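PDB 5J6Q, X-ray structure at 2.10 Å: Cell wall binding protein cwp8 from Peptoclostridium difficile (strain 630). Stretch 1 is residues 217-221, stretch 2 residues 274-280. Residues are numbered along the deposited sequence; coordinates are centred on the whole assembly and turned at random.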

# COMPACT_ATOMS: atom_id res chain seq x y z
N ALA A 217 6.64 10.26 9.88
CA ALA A 217 7.35 9.10 10.36
C ALA A 217 6.36 8.01 10.18
O ALA A 217 5.16 8.26 10.32
CB ALA A 217 7.73 9.26 11.82
N LEU A 218 6.83 6.82 9.85
CA LEU A 218 5.93 5.70 9.67
C LEU A 218 6.18 4.79 10.81
O LEU A 218 7.32 4.48 11.10
CB LEU A 218 6.15 4.95 8.33
CG LEU A 218 4.99 4.08 7.85
CD1 LEU A 218 5.24 3.62 6.43
CD2 LEU A 218 4.83 2.83 8.68
N THR A 219 5.13 4.34 11.45
CA THR A 219 5.28 3.47 12.61
C THR A 219 4.27 2.40 12.46
O THR A 219 3.27 2.60 11.74
CB THR A 219 5.15 4.29 13.92
OG1 THR A 219 3.92 5.05 13.86
CG2 THR A 219 6.35 5.28 14.09
N PHE A 220 4.50 1.27 13.09
CA PHE A 220 3.57 0.15 12.96
C PHE A 220 2.84 -0.11 14.28
O PHE A 220 3.31 0.32 15.33
CB PHE A 220 4.30 -1.13 12.54
CG PHE A 220 4.97 -1.07 11.18
CD1 PHE A 220 6.34 -0.92 11.08
CD2 PHE A 220 4.23 -1.18 10.02
CE1 PHE A 220 6.96 -0.88 9.83
CE2 PHE A 220 4.85 -1.14 8.78
CZ PHE A 220 6.21 -0.99 8.69
N GLU A 221 1.70 -0.82 14.22
CA GLU A 221 0.96 -1.13 15.42
C GLU A 221 0.04 -2.29 15.14
O GLU A 221 -0.18 -2.63 13.98
CB GLU A 221 0.18 0.10 15.92
CG GLU A 221 0.97 0.90 16.94
CD GLU A 221 0.77 2.39 16.79
OE1 GLU A 221 -0.41 2.82 16.78
OE2 GLU A 221 1.79 3.13 16.67
N VAL A 274 7.89 -4.33 2.59
CA VAL A 274 8.16 -3.07 1.82
C VAL A 274 7.99 -1.88 2.63
O VAL A 274 8.79 -0.88 2.55
CB VAL A 274 7.22 -3.05 0.60
CG1 VAL A 274 7.28 -1.72 -0.13
CG2 VAL A 274 7.54 -4.23 -0.28
N LEU A 275 6.94 -1.94 3.54
CA LEU A 275 6.79 -0.72 4.37
C LEU A 275 7.94 -0.55 5.38
O LEU A 275 8.27 0.60 5.74
CB LEU A 275 5.43 -0.75 5.06
CG LEU A 275 4.33 -0.64 3.96
CD1 LEU A 275 2.92 -0.74 4.54
CD2 LEU A 275 4.57 0.74 3.26
N THR A 276 8.57 -1.66 5.80
CA THR A 276 9.72 -1.53 6.77
C THR A 276 10.76 -0.83 5.99
O THR A 276 11.38 0.14 6.47
CB THR A 276 10.17 -2.93 7.27
OG1 THR A 276 9.00 -3.57 7.79
CG2 THR A 276 11.25 -2.86 8.38
N ASP A 277 10.96 -1.30 4.71
CA ASP A 277 11.90 -0.57 3.86
C ASP A 277 11.55 0.90 3.76
O ASP A 277 12.44 1.75 3.94
CB ASP A 277 11.96 -1.20 2.44
CG ASP A 277 12.78 -2.47 2.46
OD1 ASP A 277 13.79 -2.49 3.16
OD2 ASP A 277 12.37 -3.46 1.77
N VAL A 278 10.25 1.25 3.48
CA VAL A 278 9.88 2.68 3.41
C VAL A 278 10.15 3.36 4.78
O VAL A 278 10.65 4.49 4.83
CB VAL A 278 8.39 2.93 3.05
CG1 VAL A 278 8.10 4.43 3.13
CG2 VAL A 278 8.05 2.39 1.66
N LYS A 279 9.80 2.71 5.89
CA LYS A 279 10.05 3.43 7.15
C LYS A 279 11.56 3.56 7.41
O LYS A 279 12.01 4.62 7.88
CB LYS A 279 9.35 2.70 8.31
CG LYS A 279 9.87 3.12 9.69
CD LYS A 279 9.20 2.31 10.80
CE LYS A 279 10.07 2.23 12.04
NZ LYS A 279 10.13 0.84 12.54
N ASP A 280 12.35 2.50 7.09
CA ASP A 280 13.78 2.57 7.34
C ASP A 280 14.43 3.50 6.32
O ASP A 280 15.59 3.90 6.48
CB ASP A 280 14.42 1.18 7.24
CG ASP A 280 14.16 0.26 8.42
OD1 ASP A 280 13.60 0.74 9.47
OD2 ASP A 280 14.51 -0.95 8.32

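No hydrogen bond joins this strand to this helix, and yet one of the largest contributions to their contact comes from a lysine. Lys-279 has as much surface covered by the strand as the buried Leu-218 does, and it achieves this with its hydrocarbon stem. Its CA-to-CB bond points toward the strand, and with chi1, chi2 and chi3 all t the chain runs extended beside it. Its CB lies 3.9 Å from CB of Leu-218, and its CD 4.0 Å from CE1 of Phe-220. Lysine suits this exposed position because its methylenes can cover apolar neighbours while its charged end, at an exposed residue, need not be buried; NZ makes no hydrogen bond to the strand.

The strand, residues 217-221, and the helix, residues 274-280, run at 140° to each other, their axes approaching to 8.2 Å. Strand alternation sends Leu-218 and Phe-220 toward the helix, while Thr-219 between them points away and makes its hydroxyl hydrogen bond elsewhere in the structure. On the helix, Leu-275 and Lys-279 stand one turn apart, linked by the backbone hydrogen bond from Lys-279 N to Leu-275 O (2.6 Å), so both side chains leave toward the strand.

Leu-218, with both chi angles t, extends its CD1 to 4.3 Å from CD2 of Leu-275 and 4.4 Å from CG1 of Val-278. These branched aliphatic side chains are all buried, and having no polar groups they leave no hydrogen bond unmet there. Val-278, set sideways, adds a smaller surface.

Phe-220 has the reach to meet the helix through its ring tip: CZ lies 3.7 Å from CB of Leu-275 and 3.8 Å from N of Thr-276, both at the ring edge. Thr-276 points away, but its OG1 still comes within 3.9 Å of Phe-220 CZ. Altogether, 308 Å² is buried, held by packing alone.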